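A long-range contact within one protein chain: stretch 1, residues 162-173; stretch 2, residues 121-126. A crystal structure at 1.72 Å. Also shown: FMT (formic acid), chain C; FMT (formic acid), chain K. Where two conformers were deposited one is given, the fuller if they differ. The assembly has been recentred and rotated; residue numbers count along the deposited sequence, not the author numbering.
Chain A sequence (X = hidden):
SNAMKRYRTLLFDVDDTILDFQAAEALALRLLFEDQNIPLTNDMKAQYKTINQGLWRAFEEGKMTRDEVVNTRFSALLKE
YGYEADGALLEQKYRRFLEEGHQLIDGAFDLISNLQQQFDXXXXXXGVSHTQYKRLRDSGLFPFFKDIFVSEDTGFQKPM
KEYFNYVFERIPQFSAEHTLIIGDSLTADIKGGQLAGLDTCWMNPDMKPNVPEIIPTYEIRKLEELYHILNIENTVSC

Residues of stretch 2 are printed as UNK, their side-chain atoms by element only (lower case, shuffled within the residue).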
# COMPACT_ATOMS: atom_id res chain seq x y z
N GLU A 162 -13.16 -1.04 11.58
CA GLU A 162 -14.34 -0.85 10.74
C GLU A 162 -14.05 -0.90 9.23
O GLU A 162 -14.92 -1.21 8.41
CB GLU A 162 -15.10 0.42 11.13
CG GLU A 162 -15.56 0.47 12.62
CD GLU A 162 -14.51 1.05 13.59
OE1 GLU A 162 -13.30 1.14 13.26
OE2 GLU A 162 -14.91 1.44 14.73
N TYR A 163 -12.83 -0.57 8.83
CA TYR A 163 -12.46 -0.83 7.44
C TYR A 163 -12.55 -2.35 7.14
O TYR A 163 -13.13 -2.79 6.13
CB TYR A 163 -11.05 -0.29 7.13
CG TYR A 163 -10.55 -0.80 5.80
CD1 TYR A 163 -10.87 -0.13 4.61
CD2 TYR A 163 -9.79 -1.99 5.72
CE1 TYR A 163 -10.41 -0.61 3.35
CE2 TYR A 163 -9.34 -2.49 4.47
CZ TYR A 163 -9.67 -1.81 3.30
OH TYR A 163 -9.22 -2.28 2.09
N PHE A 164 -11.97 -3.16 8.01
CA PHE A 164 -12.02 -4.60 7.78
C PHE A 164 -13.43 -5.17 7.84
O PHE A 164 -13.75 -6.05 7.07
CB PHE A 164 -11.05 -5.32 8.70
CG PHE A 164 -9.63 -5.06 8.31
CD1 PHE A 164 -9.07 -5.72 7.22
CD2 PHE A 164 -8.88 -4.08 8.97
CE1 PHE A 164 -7.76 -5.44 6.80
CE2 PHE A 164 -7.57 -3.80 8.56
CZ PHE A 164 -7.01 -4.50 7.48
N ASN A 165 -14.28 -4.60 8.70
CA ASN A 165 -15.68 -5.08 8.74
C ASN A 165 -16.32 -4.93 7.38
O ASN A 165 -17.09 -5.79 6.93
CB ASN A 165 -16.54 -4.28 9.73
CG ASN A 165 -16.18 -4.51 11.18
OD1 ASN A 165 -15.48 -5.47 11.53
ND2 ASN A 165 -16.68 -3.63 12.04
N TYR A 166 -16.05 -3.78 6.75
CA TYR A 166 -16.58 -3.47 5.44
C TYR A 166 -16.15 -4.51 4.39
O TYR A 166 -16.98 -5.03 3.61
CB TYR A 166 -16.10 -2.04 5.03
CG TYR A 166 -16.57 -1.61 3.66
CD1 TYR A 166 -17.63 -0.71 3.52
CD2 TYR A 166 -15.91 -2.07 2.51
CE1 TYR A 166 -18.05 -0.32 2.23
CE2 TYR A 166 -16.33 -1.69 1.25
CZ TYR A 166 -17.38 -0.82 1.12
OH TYR A 166 -17.78 -0.45 -0.15
N VAL A 167 -14.86 -4.84 4.42
CA VAL A 167 -14.28 -5.84 3.51
C VAL A 167 -14.91 -7.22 3.78
O VAL A 167 -15.34 -7.91 2.84
CB VAL A 167 -12.78 -5.97 3.74
CG1 VAL A 167 -12.16 -7.14 2.93
CG2 VAL A 167 -12.11 -4.63 3.36
N PHE A 168 -14.95 -7.59 5.04
CA PHE A 168 -15.47 -8.95 5.39
C PHE A 168 -16.92 -9.17 4.98
O PHE A 168 -17.30 -10.28 4.56
CB PHE A 168 -15.31 -9.25 6.89
CG PHE A 168 -13.88 -9.19 7.37
CD1 PHE A 168 -12.80 -9.20 6.48
CD2 PHE A 168 -13.63 -9.15 8.75
CE1 PHE A 168 -11.48 -9.18 6.94
CE2 PHE A 168 -12.30 -9.12 9.23
CZ PHE A 168 -11.23 -9.12 8.32
N GLU A 169 -17.74 -8.13 5.10
CA GLU A 169 -19.15 -8.23 4.73
C GLU A 169 -19.30 -8.46 3.22
O GLU A 169 -20.32 -8.88 2.76
CB GLU A 169 -19.90 -6.96 5.15
CG GLU A 169 -20.11 -6.81 6.65
CD GLU A 169 -20.90 -7.98 7.28
OE1 GLU A 169 -22.01 -8.30 6.81
OE2 GLU A 169 -20.39 -8.60 8.25
N ARG A 170 -18.25 -8.16 2.45
CA ARG A 170 -18.32 -8.20 1.00
C ARG A 170 -17.52 -9.36 0.37
O ARG A 170 -17.39 -9.43 -0.85
CB ARG A 170 -17.88 -6.83 0.43
CG ARG A 170 -18.97 -5.78 0.65
CD ARG A 170 -18.37 -4.35 0.62
NE ARG A 170 -19.45 -3.39 0.88
CZ ARG A 170 -19.91 -3.08 2.08
NH1 ARG A 170 -20.91 -2.20 2.21
NH2 ARG A 170 -19.39 -3.65 3.17
N ILE A 171 -17.06 -10.30 1.20
CA ILE A 171 -16.38 -11.51 0.69
C ILE A 171 -17.33 -12.68 0.95
O ILE A 171 -17.63 -12.93 2.11
CB ILE A 171 -15.04 -11.77 1.39
CG1 ILE A 171 -14.03 -10.61 1.10
CG2 ILE A 171 -14.42 -13.10 0.95
CD1 ILE A 171 -12.73 -10.72 1.94
N PRO A 172 -17.81 -13.35 -0.11
CA PRO A 172 -18.81 -14.44 0.04
C PRO A 172 -18.21 -15.57 0.89
O PRO A 172 -17.06 -15.96 0.65
CB PRO A 172 -19.02 -14.90 -1.40
CG PRO A 172 -18.50 -13.77 -2.27
CD PRO A 172 -17.36 -13.23 -1.51
N GLN A 173 -18.97 -16.05 1.89
CA GLN A 173 -18.52 -17.14 2.76
C GLN A 173 -17.20 -16.81 3.49
O GLN A 173 -16.34 -17.68 3.69
CB GLN A 173 -18.37 -18.44 1.96
CG GLN A 173 -19.66 -18.95 1.33
CD GLN A 173 -20.55 -19.67 2.31
OE1 GLN A 173 -21.32 -19.04 3.04
NE2 GLN A 173 -20.46 -20.99 2.33
N UNK A 121 -8.28 -14.02 -4.44
CA UNK A 121 -7.42 -12.87 -4.13
C UNK A 121 -8.21 -11.57 -4.08
O UNK A 121 -9.06 -11.33 -4.92
c UNK A 121 -4.49 -13.74 -6.64
c UNK A 121 -6.31 -12.75 -5.20
c UNK A 121 -4.97 -14.75 -4.35
c UNK A 121 -5.57 -14.02 -5.58
N UNK A 122 -7.89 -10.72 -3.10
CA UNK A 122 -8.53 -9.42 -3.00
C UNK A 122 -7.44 -8.38 -2.74
O UNK A 122 -6.39 -8.69 -2.18
c UNK A 122 -12.77 -12.06 -2.42
c UNK A 122 -11.80 -9.86 -2.67
c UNK A 122 -9.48 -9.33 -1.84
c UNK A 122 -10.54 -11.61 -1.59
c UNK A 122 -12.88 -10.75 -2.87
o UNK A 122 -13.86 -12.90 -2.63
c UNK A 122 -11.63 -12.51 -1.78
c UNK A 122 -10.64 -10.29 -2.02
N UNK A 123 -7.77 -7.14 -3.09
CA UNK A 123 -6.89 -6.00 -2.78
C UNK A 123 -7.48 -5.22 -1.59
O UNK A 123 -8.69 -5.01 -1.54
c UNK A 123 -6.76 -5.02 -3.97
c UNK A 123 -4.51 -5.91 -4.84
c UNK A 123 -5.98 -5.65 -5.15
c UNK A 123 -6.09 -3.68 -3.50
N UNK A 124 -6.61 -4.81 -0.64
CA UNK A 124 -7.01 -3.96 0.49
C UNK A 124 -6.03 -2.78 0.51
O UNK A 124 -4.83 -2.96 0.73
c UNK A 124 -5.78 -5.47 2.21
c UNK A 124 -8.35 -5.71 1.80
c UNK A 124 -7.12 -4.72 1.86
N UNK A 125 -6.56 -1.61 0.21
CA UNK A 125 -5.67 -0.44 0.05
C UNK A 125 -6.26 0.87 0.59
O UNK A 125 -7.47 1.10 0.49
o UNK A 125 -4.25 0.80 -1.56
c UNK A 125 -5.21 -0.29 -1.46
c UNK A 125 -6.42 0.05 -2.37
N UNK A 126 -5.38 1.72 1.15
CA UNK A 126 -5.75 3.09 1.56
C UNK A 126 -5.40 4.11 0.44
O UNK A 126 -5.68 5.30 0.56
c UNK A 126 -5.49 2.97 4.08
c UNK A 126 -4.94 3.52 2.80
o UNK A 126 -6.55 2.32 4.09
n UNK A 126 -4.79 3.21 5.16
C FMT C . -2.01 1.15 2.97
O1 FMT C . -1.52 2.25 2.77
O2 FMT C . -2.90 0.76 2.22
C FMT K . -20.47 -1.85 6.36
O1 FMT K . -20.27 -3.07 6.38
O2 FMT K . -21.26 -1.26 5.60

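Position 121 carries four side-chain carbons and no heteroatom. CB bonds to one carbon, which then forks into two, so the branch lies at the second carbon. No atom of this side chain comes within 9 Å of stretch 1. A four-carbon chain forked there is Leu121, with chi1 m and chi2 t.

Position 122 has one carbon leading to a six-carbon ring that bears a single oxygen at its far end. CB points toward stretch 1, and the oxygen lies 3.6 Å from CG2 of Ile171 and 3.7 Å from CD of Pro172. A hydroxylated six-membered ring identifies Tyr122. Ile171 CG1 sits 4.1 Å from the centroid of the Tyr122 ring, 13° off its normal, a CH-pi contact over one face. The OH of Tyr122 is hydrogen-bonded elsewhere in the structure, so its approach to these carbons leaves no polar group unsatisfied.

Position 123 has four carbons again, but the fork is at CB, and one arm is two carbons long. That is Ile123. Its CB points away from stretch 1, as the alternation of a strand requires after an inward-pointing neighbour.

At position 124, CB carries two carbons, three in all, and points toward the helix. CB lies 3.2 Å from Tyr163 OH, near the plane of that ring and at its edge. The short symmetric fork, without oxygen, is Val124. Its CG1 meets Val167 CG2 at 4.2 Å.

Position 125 shows a CB bearing one oxygen and one carbon, and it points away from stretch 1. The fork at CB into one carbon and one oxygen is that of Thr125, whose backbone N lies 3.3 Å from Tyr163 OH.

Position 126 has two carbons, the second carrying one oxygen and one nitrogen: a carboxamide one carbon from CA, hence Asn126. Its backbone N donates to O2 of a formic acid molecule (chain C) at 2.9 Å, with an N-H...acceptor angle of 159°.

The contact packs a helix against a strand running nearly antiparallel to it, at 160°, with axes 10.7 Å apart at closest approach. Alternation turns Tyr122 and Val124 toward stretch 1, where Tyr163 and Val167, one helical turn apart, meet Val124. Ile171, beyond the helix, covers the Tyr122 ring. The CA register agrees: Val167 CA to Val124 CA is 8.1 Å, and Ile171 CA to Tyr122 CA is 8.9 Å. With 310 Å² buried and no clear hydrogen bond across the stretches, the fit rests chiefly on apolar packing.

Stretch 2 121-126: LYIVTN
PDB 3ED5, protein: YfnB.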